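PDB 4WV3: anthranilate-CoA ligase from Stigmatella aurantiaca, which belongs to the ANL superfamily of AMP-binding enzymes and holds 5'-O-[(S)-[(2-aminobenzoyl)oxy](hydroxy)phosphoryl]adenosine in this model. Local coordinates for residues Leu29-Arg34 with Cys238-Gly243; Gly60-Leu65 with Gly84-Gly89; Leu66-Ala71 with Gln115-Leu120; Ala108-Val113 with Leu131-Val136. All blocks are in the same frame, centred on the assembly; numbering follows the deposited sequence.

In the fold
Contacts 1, 2 and 4 are parallel strand pairs, whereas contact 3 joins two connecting segments by side-chain packing. Contacts 2 and 4 belong to one parallel sheet: Gly64 of contact 2 lies against Val110 and Ile112 of contact 4, and their centres are about 11 Å apart. Contact 1 lies in a separate, mixed sheet, and residues 66-71 of contact 3 bridge the two, with Ser70 and Asp69 packing on Leu240 and Pro242. All four are largely buried, each with one exposed residue among those that touch. In contact 4 a salt bridge marks the strand entrance; contact 1 ends in a proline pair beside a hairpin turn, and contact 2 begins at two glycines.

Contact 1: Leu29-Arg34 with Cys238-Gly243; sequences LFTPDR and CVLFPG
The carbonyl oxygen of Arg34 is gripped twice, both times by Thr31: the backbone N of Thr31 donates to Arg34 O at 2.9 Å, and Thr31 OG1 donates to the same oxygen at 2.5 Å. The hydroxyl arrives in the carbonyl plane, on a lone pair. Its torsion puts it there, since OG1 sits in the crowded position between the backbone N and the carbonyl carbon (chi1 67°). Arg34 N returns a bond to Thr31 O, so Pro32 and Asp33 form the corner of a tight two-residue turn.

That turn closes a beta hairpin between strands 27-30 and 35-37, and its first strand runs parallel to strand 237-239 in the mixed sheet of the AMP-binding fold. Phe30 ties the parallel pair with both its backbone groups. Its N donates to Cys238 O at 2.8 Å, and its O accepts from Leu240 N at 2.8 Å in a nearly straight bond (169° at the hydrogen).

Leu29 and Cys238 share one face of the sheet, where Leu29 CB meets Cys238 SG at 3.9 Å and Trp232 of helix 221-234 touches both side chains. Phe30 and Val239 share the other, under Phe258 of helix 248-258; Cys238 O lies at the edge of the Phe30 ring, in its plane. One residue further along, Thr31 CG2 runs alongside Leu240 CB at 3.7 Å, the two side chains pointing the same way. Pro32 and Pro242 then meet tip to tip through their CD atoms, 3.9 Å apart.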
loop_
_atom_site.group_PDB
_atom_site.type_symbol
_atom_site.label_atom_id
_atom_site.label_comp_id
_atom_site.label_asym_id
_atom_site.label_seq_id
_atom_site.Cartn_x
_atom_site.Cartn_y
_atom_site.Cartn_z
ATOM N N LEU A 29 -10.886 -13.791 -10.594
ATOM C CA LEU A 29 -9.455 -13.554 -10.436
ATOM C C LEU A 29 -8.610 -14.246 -11.507
ATOM O O LEU A 29 -8.888 -15.379 -11.900
ATOM C CB LEU A 29 -8.984 -13.941 -9.027
ATOM C CG LEU A 29 -9.270 -15.347 -8.490
ATOM C CD1 LEU A 29 -8.182 -16.334 -8.890
ATOM C CD2 LEU A 29 -9.432 -15.314 -6.976
ATOM N N PHE A 30 -7.580 -13.546 -11.972
ATOM C CA PHE A 30 -6.656 -14.093 -12.957
ATOM C C PHE A 30 -5.254 -14.248 -12.372
ATOM O O PHE A 30 -4.636 -13.271 -11.950
ATOM C CB PHE A 30 -6.599 -13.198 -14.196
ATOM C CG PHE A 30 -7.849 -13.224 -15.027
ATOM C CD1 PHE A 30 -8.872 -12.319 -14.795
ATOM C CD2 PHE A 30 -7.997 -14.148 -16.048
ATOM C CE1 PHE A 30 -10.021 -12.339 -15.561
ATOM C CE2 PHE A 30 -9.144 -14.173 -16.819
ATOM C CZ PHE A 30 -10.156 -13.266 -16.576
ATOM N N THR A 31 -4.763 -15.483 -12.344
ATOM C CA THR A 31 -3.395 -15.765 -11.923
ATOM C C THR A 31 -2.732 -16.641 -12.982
ATOM O O THR A 31 -3.424 -17.343 -13.719
ATOM C CB THR A 31 -3.350 -16.483 -10.552
ATOM O OG1 THR A 31 -3.921 -17.792 -10.670
ATOM C CG2 THR A 31 -4.111 -15.690 -9.502
ATOM N N PRO A 32 -1.392 -16.595 -13.073
ATOM C CA PRO A 32 -0.669 -17.419 -14.049
ATOM C C PRO A 32 -0.933 -18.915 -13.888
ATOM O O PRO A 32 -0.817 -19.659 -14.860
ATOM C CB PRO A 32 0.797 -17.113 -13.739
ATOM C CG PRO A 32 0.777 -15.747 -13.165
ATOM C CD PRO A 32 -0.489 -15.669 -12.365
ATOM N N ASP A 33 -1.286 -19.346 -12.682
ATOM C CA ASP A 33 -1.495 -20.765 -12.414
ATOM C C ASP A 33 -2.971 -21.152 -12.407
ATOM O O ASP A 33 -3.308 -22.327 -12.558
ATOM C CB ASP A 33 -0.868 -21.153 -11.072
ATOM C CG ASP A 33 0.581 -20.730 -10.960
ATOM O OD1 ASP A 33 1.458 -21.463 -11.463
ATOM O OD2 ASP A 33 0.843 -19.665 -10.362
ATOM N N ARG A 34 -3.848 -20.171 -12.234
ATOM C CA ARG A 34 -5.247 -20.473 -11.958
ATOM C C ARG A 34 -6.194 -19.330 -12.316
ATOM O O ARG A 34 -5.853 -18.156 -12.176
ATOM C CB ARG A 34 -5.392 -20.827 -10.475
ATOM C CG ARG A 34 -6.742 -21.377 -10.062
ATOM C CD ARG A 34 -6.690 -21.839 -8.616
ATOM N NE ARG A 34 -7.967 -22.365 -8.150
ATOM C CZ ARG A 34 -8.156 -22.906 -6.951
ATOM N NH1 ARG A 34 -7.145 -22.995 -6.096
ATOM N NH2 ARG A 34 -9.353 -23.359 -6.607
ATOM N N CYS A 238 -10.022 -9.109 -11.265
ATOM C CA CYS A 238 -8.699 -8.686 -10.812
ATOM C C CYS A 238 -7.601 -9.645 -11.267
ATOM O O CYS A 238 -7.862 -10.814 -11.557
ATOM C CB CYS A 238 -8.671 -8.540 -9.289
ATOM S SG CYS A 238 -8.929 -10.081 -8.378
ATOM N N VAL A 239 -6.373 -9.137 -11.323
ATOM C CA VAL A 239 -5.221 -9.931 -11.739
ATOM C C VAL A 239 -4.173 -9.974 -10.629
ATOM O O VAL A 239 -3.760 -8.935 -10.117
ATOM C CB VAL A 239 -4.583 -9.363 -13.022
ATOM C CG1 VAL A 239 -3.386 -10.203 -13.442
ATOM C CG2 VAL A 239 -5.614 -9.293 -14.142
ATOM N N LEU A 240 -3.746 -11.180 -10.263
ATOM C CA LEU A 240 -2.807 -11.359 -9.159
ATOM C C LEU A 240 -1.436 -11.840 -9.634
ATOM O O LEU A 240 -1.327 -12.848 -10.333
ATOM C CB LEU A 240 -3.379 -12.331 -8.126
ATOM C CG LEU A 240 -4.775 -11.990 -7.597
ATOM C CD1 LEU A 240 -5.250 -13.039 -6.605
ATOM C CD2 LEU A 240 -4.793 -10.604 -6.967
ATOM N N PHE A 241 -0.395 -11.113 -9.240
ATOM C CA PHE A 241 0.972 -11.431 -9.638
ATOM C C PHE A 241 1.778 -11.948 -8.447
ATOM O O PHE A 241 2.139 -11.180 -7.555
ATOM C CB PHE A 241 1.642 -10.194 -10.241
ATOM C CG PHE A 241 3.065 -10.416 -10.664
ATOM C CD1 PHE A 241 3.355 -11.098 -11.836
ATOM C CD2 PHE A 241 4.113 -9.930 -9.899
ATOM C CE1 PHE A 241 4.665 -11.300 -12.229
ATOM C CE2 PHE A 241 5.425 -10.128 -10.288
ATOM C CZ PHE A 241 5.701 -10.814 -11.454
ATOM N N PRO A 242 2.066 -13.259 -8.435
ATOM C CA PRO A 242 2.739 -13.918 -7.312
ATOM C C PRO A 242 4.253 -13.722 -7.317
ATOM O O PRO A 242 4.889 -13.870 -6.273
ATOM C CB PRO A 242 2.409 -15.393 -7.537
ATOM C CG PRO A 242 2.299 -15.515 -9.017
ATOM C CD PRO A 242 1.711 -14.213 -9.503
ATOM N N GLY A 243 4.816 -13.392 -8.474
ATOM C CA GLY A 243 6.257 -13.279 -8.621
ATOM C C GLY A 243 6.867 -12.085 -7.912
ATOM O O GLY A 243 6.165 -11.289 -7.290
#

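Contact 2: Gly60-Leu65 with Gly84-Gly89; sequences GECVGL and GAIAVG
Strands 62-65 and 86-89 run parallel with their axes 4.6 Å apart at closest approach and their directions 29° apart, joined by the staggered bonding of a parallel ladder. Ile86 spans one step, its N donating to Glu61 O and its O accepting from Val63 N at 2.7 Å. Val88 spans the next in the same way, between Val63 O and Leu65 N. Ahead of the strands Gly60 N donates to Gly84 O at 2.9 Å, from above the carbonyl plane; both glycines have positive phi, and Gly84 ends helix 71-83 in a Schellman motif.

Cys62, Ile86 and Val88 share one face. Cys62 SG, anti to its carbonyl carbon (chi1 -68°), lies against Ile86 CB at 3.9 Å, while Cys62 CB meets Val88 CG2 at 3.7 Å. Ile86 extends CD1 back along the strand to Gly60 O, 3.6 Å away. On the other face Val63 CG2 touches Ala85 CB at 4.1 Å.

The pair is the two-strand part of a beta-alpha-beta unit: helix 71-83 packs on the Val63 face through Ile80, strand 169-175 sends Leu172 against Ile86 and Val88, and strand 110-114 bonds to Gly64.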
loop_
_atom_site.group_PDB
_atom_site.type_symbol
_atom_site.label_atom_id
_atom_site.label_comp_id
_atom_site.label_asym_id
_atom_site.label_seq_id
_atom_site.Cartn_x
_atom_site.Cartn_y
_atom_site.Cartn_z
ATOM N N GLY A 60 -13.879 -13.637 16.087
ATOM C CA GLY A 60 -13.010 -12.714 16.796
ATOM C C GLY A 60 -11.583 -13.198 16.966
ATOM O O GLY A 60 -10.762 -12.513 17.579
ATOM N N GLU A 61 -11.282 -14.374 16.428
ATOM C CA GLU A 61 -9.931 -14.922 16.508
ATOM C C GLU A 61 -9.112 -14.588 15.265
ATOM O O GLU A 61 -9.642 -14.531 14.155
ATOM C CB GLU A 61 -9.969 -16.435 16.723
ATOM C CG GLU A 61 -10.461 -16.854 18.098
ATOM C CD GLU A 61 -10.475 -18.358 18.274
ATOM O OE1 GLU A 61 -10.357 -19.079 17.260
ATOM O OE2 GLU A 61 -10.600 -18.822 19.427
ATOM N N CYS A 62 -7.816 -14.370 15.462
ATOM C CA CYS A 62 -6.922 -14.017 14.366
ATOM C C CYS A 62 -6.399 -15.248 13.640
ATOM O O CYS A 62 -5.942 -16.204 14.266
ATOM C CB CYS A 62 -5.746 -13.184 14.880
ATOM S SG CYS A 62 -6.200 -11.543 15.472
ATOM N N VAL A 63 -6.473 -15.218 12.313
ATOM C CA VAL A 63 -5.922 -16.286 11.490
ATOM C C VAL A 63 -4.789 -15.742 10.628
ATOM O O VAL A 63 -4.956 -14.746 9.925
ATOM C CB VAL A 63 -6.993 -16.921 10.584
ATOM C CG1 VAL A 63 -6.395 -18.066 9.781
ATOM C CG2 VAL A 63 -8.168 -17.407 11.416
ATOM N N GLY A 64 -3.635 -16.398 10.688
ATOM C CA GLY A 64 -2.471 -15.961 9.940
ATOM C C GLY A 64 -2.544 -16.310 8.466
ATOM O O GLY A 64 -2.817 -17.453 8.100
ATOM N N LEU A 65 -2.300 -15.317 7.618
ATOM C CA LEU A 65 -2.292 -15.524 6.175
ATOM C C LEU A 65 -0.989 -15.007 5.572
ATOM O O LEU A 65 -0.844 -13.812 5.312
ATOM C CB LEU A 65 -3.493 -14.831 5.527
ATOM C CG LEU A 65 -3.631 -14.954 4.007
ATOM C CD1 LEU A 65 -3.594 -16.412 3.581
ATOM C CD2 LEU A 65 -4.915 -14.288 3.532
ATOM N N GLY A 84 -16.229 -14.821 10.634
ATOM C CA GLY A 84 -16.228 -13.851 11.713
ATOM C C GLY A 84 -14.870 -13.776 12.381
ATOM O O GLY A 84 -14.685 -13.057 13.364
ATOM N N ALA A 85 -13.918 -14.530 11.843
ATOM C CA ALA A 85 -12.553 -14.523 12.353
ATOM C C ALA A 85 -11.778 -13.351 11.762
ATOM O O ALA A 85 -12.212 -12.740 10.785
ATOM C CB ALA A 85 -11.861 -15.838 12.038
ATOM N N ILE A 86 -10.631 -13.039 12.355
ATOM C CA ILE A 86 -9.845 -11.887 11.931
ATOM C C ILE A 86 -8.688 -12.284 11.020
ATOM O O ILE A 86 -7.743 -12.947 11.447
ATOM C CB ILE A 86 -9.309 -11.098 13.142
ATOM C CG1 ILE A 86 -10.472 -10.656 14.035
ATOM C CG2 ILE A 86 -8.496 -9.899 12.680
ATOM C CD1 ILE A 86 -10.051 -9.876 15.260
ATOM N N ALA A 87 -8.767 -11.871 9.759
ATOM C CA ALA A 87 -7.720 -12.170 8.791
ATOM C C ALA A 87 -6.487 -11.304 9.027
ATOM O O ALA A 87 -6.586 -10.082 9.140
ATOM C CB ALA A 87 -8.242 -11.982 7.375
ATOM N N VAL A 88 -5.325 -11.943 9.103
ATOM C CA VAL A 88 -4.073 -11.226 9.307
ATOM C C VAL A 88 -3.162 -11.370 8.089
ATOM O O VAL A 88 -2.420 -12.345 7.968
ATOM C CB VAL A 88 -3.335 -11.727 10.567
ATOM C CG1 VAL A 88 -2.102 -10.875 10.837
ATOM C CG2 VAL A 88 -4.268 -11.709 11.768
ATOM N N GLY A 89 -3.234 -10.397 7.183
ATOM C CA GLY A 89 -2.411 -10.398 5.987
ATOM C C GLY A 89 -0.993 -9.955 6.286
ATOM O O GLY A 89 -0.748 -8.786 6.581
#

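Contact 3: Leu66-Ala71 with Gln115-Leu120; sequences LTLDSA and QEFLPL
The ring of Phe117 is the centre of this contact, and residues 66-68 approach it mainly at its rim. Leu68 CD2 lies at the edge, near the ring plane, 3.6 Å from Phe117 CZ. Thr67 presents its backbone to the same edge, with CA 4.1 Å from Phe117 CE2, because its own side chain leaves in the other direction. Leu66 O comes to 3.7 Å from Phe117 CD2. At the root of the ring, Leu66 CD2 meets Phe117 CB more loosely, at 4.3 Å.

Glu116 supplies the next layer. Its CG lies over the centre of one Phe117 ring face, 3.6 Å above the plane, so the aromatic ring is held beneath the aliphatic part of its sequence neighbour. To get there Glu116 CG takes the crowded position between the backbone N and the carbonyl carbon (chi1 80°). The chain then extends across Leu68 at about a right angle, and Glu116 OE1 ends 3.8 Å from Leu68 CD1, a packing contact.

Behind these groups, hydrogen bonds set the backbone. Ser70 OG donates to Leu68 O at 2.9 Å, and Ser70 occupies the N-cap position of helix 71-83. Asp69 OD1 takes a hydrogen bond from Leu218 N, and His114 ND1 accepts from Glu116 N.

The contact thus joins the loop between strand 62-66 and helix 71-83 to the residues that lead from strand 110-114 into helix 118-122; Leu66 also bonds to Ile112 and His114 along the sheet and packs on Tyr99 of helix 96-105.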
loop_
_atom_site.group_PDB
_atom_site.type_symbol
_atom_site.label_atom_id
_atom_site.label_comp_id
_atom_site.label_asym_id
_atom_site.label_seq_id
_atom_site.Cartn_x
_atom_site.Cartn_y
_atom_site.Cartn_z
ATOM N N LEU A 66 -0.042 -15.915 5.358
ATOM C CA LEU A 66 1.264 -15.549 4.824
ATOM C C LEU A 66 1.582 -16.324 3.547
ATOM O O LEU A 66 2.223 -17.373 3.587
ATOM C CB LEU A 66 2.354 -15.789 5.872
ATOM C CG LEU A 66 3.785 -15.401 5.495
ATOM C CD1 LEU A 66 3.875 -13.918 5.176
ATOM C CD2 LEU A 66 4.750 -15.776 6.606
ATOM N N THR A 67 1.125 -15.801 2.414
ATOM C CA THR A 67 1.388 -16.441 1.129
ATOM C C THR A 67 1.420 -15.429 -0.012
ATOM O O THR A 67 1.078 -14.261 0.170
ATOM C CB THR A 67 0.358 -17.549 0.821
ATOM O OG1 THR A 67 0.649 -18.132 -0.455
ATOM C CG2 THR A 67 -1.052 -16.985 0.808
ATOM N N LEU A 68 1.839 -15.891 -1.185
ATOM C CA LEU A 68 1.964 -15.036 -2.360
ATOM C C LEU A 68 0.602 -14.566 -2.860
ATOM O O LEU A 68 -0.424 -15.171 -2.546
ATOM C CB LEU A 68 2.681 -15.793 -3.479
ATOM C CG LEU A 68 3.999 -16.478 -3.109
ATOM C CD1 LEU A 68 4.495 -17.341 -4.259
ATOM C CD2 LEU A 68 5.045 -15.448 -2.719
ATOM N N ASP A 69 0.598 -13.481 -3.632
ATOM C CA ASP A 69 -0.618 -13.021 -4.295
ATOM C C ASP A 69 -1.078 -14.183 -5.162
ATOM O O ASP A 69 -0.404 -14.563 -6.118
ATOM C CB ASP A 69 -0.356 -11.749 -5.103
ATOM C CG ASP A 69 -0.460 -10.491 -4.263
ATOM O OD1 ASP A 69 -0.288 -10.581 -3.029
ATOM O OD2 ASP A 69 -0.715 -9.412 -4.839
ATOM N N SER A 70 -2.227 -14.750 -4.815
ATOM C CA SER A 70 -2.703 -15.957 -5.472
ATOM C C SER A 70 -4.185 -16.184 -5.209
ATOM O O SER A 70 -4.816 -15.446 -4.453
ATOM C CB SER A 70 -1.911 -17.197 -5.058
ATOM O OG SER A 70 -1.936 -17.363 -3.649
ATOM N N ALA A 71 -4.731 -17.218 -5.841
ATOM C CA ALA A 71 -6.117 -17.604 -5.627
ATOM C C ALA A 71 -6.315 -18.074 -4.192
ATOM O O ALA A 71 -7.353 -17.820 -3.582
ATOM C CB ALA A 71 -6.512 -18.699 -6.601
ATOM N N GLN A 115 4.649 -22.721 0.996
ATOM C CA GLN A 115 5.747 -23.629 1.317
ATOM C C GLN A 115 7.123 -22.956 1.335
ATOM O O GLN A 115 8.035 -23.425 2.014
ATOM C CB GLN A 115 5.756 -24.825 0.360
ATOM C CG GLN A 115 6.063 -24.468 -1.087
ATOM C CD GLN A 115 6.051 -25.681 -2.000
ATOM O OE1 GLN A 115 5.496 -26.725 -1.658
ATOM N NE2 GLN A 115 6.670 -25.548 -3.168
ATOM N N GLU A 116 7.273 -21.860 0.598
ATOM C CA GLU A 116 8.576 -21.207 0.488
ATOM C C GLU A 116 8.874 -20.314 1.691
ATOM O O GLU A 116 9.988 -19.809 1.843
ATOM C CB GLU A 116 8.684 -20.408 -0.814
ATOM C CG GLU A 116 8.001 -19.055 -0.782
ATOM C CD GLU A 116 8.396 -18.185 -1.961
ATOM O OE1 GLU A 116 7.901 -18.428 -3.085
ATOM O OE2 GLU A 116 9.211 -17.259 -1.763
ATOM N N PHE A 117 7.870 -20.132 2.540
ATOM C CA PHE A 117 8.014 -19.358 3.768
ATOM C C PHE A 117 7.958 -20.293 4.972
ATOM O O PHE A 117 8.187 -19.878 6.109
ATOM C CB PHE A 117 6.900 -18.316 3.872
ATOM C CG PHE A 117 6.798 -17.412 2.678
ATOM C CD1 PHE A 117 7.914 -16.749 2.195
ATOM C CD2 PHE A 117 5.586 -17.232 2.032
ATOM C CE1 PHE A 117 7.821 -15.917 1.095
ATOM C CE2 PHE A 117 5.485 -16.405 0.932
ATOM C CZ PHE A 117 6.606 -15.747 0.462
ATOM N N LEU A 118 7.646 -21.557 4.702
ATOM C CA LEU A 118 7.535 -22.592 5.732
ATOM C C LEU A 118 8.749 -22.741 6.668
ATOM O O LEU A 118 8.570 -22.892 7.877
ATOM C CB LEU A 118 7.176 -23.943 5.097
ATOM C CG LEU A 118 6.761 -25.075 6.038
ATOM C CD1 LEU A 118 5.629 -24.625 6.946
ATOM C CD2 LEU A 118 6.347 -26.302 5.242
ATOM N N PRO A 119 9.983 -22.714 6.124
ATOM C CA PRO A 119 11.110 -22.831 7.060
ATOM C C PRO A 119 11.322 -21.566 7.888
ATOM O O PRO A 119 11.945 -21.622 8.950
ATOM C CB PRO A 119 12.310 -23.074 6.138
ATOM C CG PRO A 119 11.907 -22.503 4.828
ATOM C CD PRO A 119 10.433 -22.724 4.719
ATOM N N LEU A 120 10.802 -20.442 7.405
ATOM C CA LEU A 120 10.914 -19.170 8.111
ATOM C C LEU A 120 10.012 -19.134 9.344
ATOM O O LEU A 120 10.174 -18.284 10.220
ATOM C CB LEU A 120 10.589 -18.008 7.168
ATOM C CG LEU A 120 11.747 -17.058 6.854
ATOM C CD1 LEU A 120 12.978 -17.838 6.413
ATOM C CD2 LEU A 120 11.350 -16.028 5.800
#

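Contact 4: Ala108-Val113 with Leu131-Val136; sequences ARVLIV and LEHIVV
Arg109 and Glu132 lie side by side, pointing the same way, with the guanidinium and carboxylate planes 84° apart. Glu132 OE2 stands at the edge of the guanidinium, 3.6 Å from Arg109 NH2, in a salt bridge that is long rather than a paired, coplanar clasp. Arg109 NH2 also donates to Leu55 O, a partner that helps fix its bent chain (chi3 61°). Their backbones are tied too: Arg109 O accepts from Glu132 N at 2.8 Å, on a lone pair, and from His133 N at 3.1 Å, nearly along the C=O axis.

On one face of the sheet Val110 and His133 cross obliquely, Val110 CG2 lying at the imidazole edge, 4.2 Å from His133 ND1. Glu132 CB covers one face of that ring toward its rim. The opposite face of the sheet, with Leu111, Val113 and Ile134, is aliphatic. Leu131 folds CD1 against Leu111 CB at 3.8 Å, and Val113 runs alongside Ile134, its CG1 meeting Ile134 CG2 at 3.8 Å; Ile121 and Leu118 of helix 118-122 lie over this side.

Between the faces the ladder continues from Leu111 to Val135, and Val113 N donates to Val135 O at 2.9 Å. The strand axes diverge by 17°. Parallel neighbours joined through helix 118-122 make this a beta-alpha-beta unit within the parallel sheet of this AMP-binding domain.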
loop_
_atom_site.group_PDB
_atom_site.type_symbol
_atom_site.label_atom_id
_atom_site.label_comp_id
_atom_site.label_asym_id
_atom_site.label_seq_id
_atom_site.Cartn_x
_atom_site.Cartn_y
_atom_site.Cartn_z
ATOM N N ALA A 108 -2.382 -16.032 17.026
ATOM C CA ALA A 108 -2.884 -16.866 15.938
ATOM C C ALA A 108 -2.809 -18.355 16.266
ATOM O O ALA A 108 -1.729 -18.896 16.499
ATOM C CB ALA A 108 -2.127 -16.567 14.653
ATOM N N ARG A 109 -3.966 -19.010 16.286
ATOM C CA ARG A 109 -4.026 -20.449 16.515
ATOM C C ARG A 109 -3.742 -21.214 15.227
ATOM O O ARG A 109 -3.183 -22.311 15.254
ATOM C CB ARG A 109 -5.396 -20.855 17.057
ATOM C CG ARG A 109 -5.655 -20.456 18.500
ATOM C CD ARG A 109 -6.987 -21.012 18.996
ATOM N NE ARG A 109 -7.031 -22.473 18.956
ATOM C CZ ARG A 109 -7.635 -23.182 18.007
ATOM N NH1 ARG A 109 -8.259 -22.569 17.009
ATOM N NH2 ARG A 109 -7.617 -24.508 18.055
ATOM N N VAL A 110 -4.137 -20.628 14.101
ATOM C CA VAL A 110 -3.961 -21.265 12.802
ATOM C C VAL A 110 -3.200 -20.349 11.848
ATOM O O VAL A 110 -3.475 -19.151 11.772
ATOM C CB VAL A 110 -5.322 -21.645 12.177
ATOM C CG1 VAL A 110 -5.126 -22.299 10.820
ATOM C CG2 VAL A 110 -6.095 -22.568 13.106
ATOM N N LEU A 111 -2.235 -20.916 11.130
ATOM C CA LEU A 111 -1.483 -20.165 10.130
ATOM C C LEU A 111 -1.608 -20.797 8.748
ATOM O O LEU A 111 -1.371 -21.992 8.577
ATOM C CB LEU A 111 -0.006 -20.071 10.514
ATOM C CG LEU A 111 0.898 -19.455 9.440
ATOM C CD1 LEU A 111 0.581 -17.980 9.244
ATOM C CD2 LEU A 111 2.371 -19.654 9.769
ATOM N N ILE A 112 -1.987 -19.986 7.767
ATOM C CA ILE A 112 -2.004 -20.422 6.376
ATOM C C ILE A 112 -0.789 -19.837 5.666
ATOM O O ILE A 112 -0.716 -18.632 5.431
ATOM C CB ILE A 112 -3.290 -19.983 5.660
ATOM C CG1 ILE A 112 -4.517 -20.510 6.406
ATOM C CG2 ILE A 112 -3.288 -20.470 4.221
ATOM C CD1 ILE A 112 -5.833 -20.076 5.805
ATOM N N VAL A 113 0.169 -20.696 5.334
ATOM C CA VAL A 113 1.447 -20.238 4.802
ATOM C C VAL A 113 1.826 -20.978 3.519
ATOM O O VAL A 113 1.473 -22.142 3.334
ATOM C CB VAL A 113 2.568 -20.389 5.865
ATOM C CG1 VAL A 113 2.822 -21.858 6.177
ATOM C CG2 VAL A 113 3.849 -19.696 5.419
ATOM N N LEU A 131 0.028 -21.171 18.523
ATOM C CA LEU A 131 -0.048 -21.710 17.168
ATOM C C LEU A 131 -0.180 -23.230 17.189
ATOM O O LEU A 131 0.761 -23.937 17.546
ATOM C CB LEU A 131 1.179 -21.292 16.353
ATOM C CG LEU A 131 1.148 -21.635 14.862
ATOM C CD1 LEU A 131 -0.109 -21.079 14.208
ATOM C CD2 LEU A 131 2.393 -21.111 14.162
ATOM N N GLU A 132 -1.352 -23.726 16.806
ATOM C CA GLU A 132 -1.618 -25.162 16.827
ATOM C C GLU A 132 -1.549 -25.801 15.443
ATOM O O GLU A 132 -0.906 -26.836 15.261
ATOM C CB GLU A 132 -2.983 -25.452 17.459
ATOM C CG GLU A 132 -3.090 -25.080 18.928
ATOM C CD GLU A 132 -4.287 -25.725 19.600
ATOM O OE1 GLU A 132 -4.565 -26.908 19.311
ATOM O OE2 GLU A 132 -4.952 -25.049 20.413
ATOM N N HIS A 133 -2.214 -25.188 14.470
ATOM C CA HIS A 133 -2.315 -25.773 13.138
ATOM C C HIS A 133 -1.686 -24.901 12.058
ATOM O O HIS A 133 -2.007 -23.721 11.929
ATOM C CB HIS A 133 -3.778 -26.056 12.791
ATOM C CG HIS A 133 -4.485 -26.905 13.800
ATOM N ND1 HIS A 133 -5.449 -26.405 14.650
ATOM C CD2 HIS A 133 -4.362 -28.219 14.102
ATOM C CE1 HIS A 133 -5.893 -27.376 15.428
ATOM N NE2 HIS A 133 -5.249 -28.487 15.116
ATOM N N ILE A 134 -0.787 -25.496 11.281
ATOM C CA ILE A 134 -0.175 -24.808 10.154
ATOM C C ILE A 134 -0.611 -25.444 8.838
ATOM O O ILE A 134 -0.258 -26.586 8.544
ATOM C CB ILE A 134 1.360 -24.832 10.244
ATOM C CG1 ILE A 134 1.829 -24.088 11.496
ATOM C CG2 ILE A 134 1.977 -24.218 8.996
ATOM C CD1 ILE A 134 3.334 -24.048 11.656
ATOM N N VAL A 135 -1.389 -24.703 8.054
ATOM C CA VAL A 135 -1.837 -25.175 6.748
ATOM C C VAL A 135 -0.920 -24.646 5.652
ATOM O O VAL A 135 -0.687 -23.441 5.556
ATOM C CB VAL A 135 -3.283 -24.746 6.452
ATOM C CG1 VAL A 135 -3.695 -25.204 5.062
ATOM C CG2 VAL A 135 -4.226 -25.306 7.506
ATOM N N VAL A 136 -0.402 -25.550 4.827
ATOM C CA VAL A 136 0.607 -25.185 3.840
ATOM C C VAL A 136 0.074 -25.165 2.410
ATOM O O VAL A 136 -0.537 -26.129 1.948
ATOM C CB VAL A 136 1.828 -26.125 3.916
ATOM C CG1 VAL A 136 2.860 -25.744 2.866
ATOM C CG2 VAL A 136 2.437 -26.082 5.308
#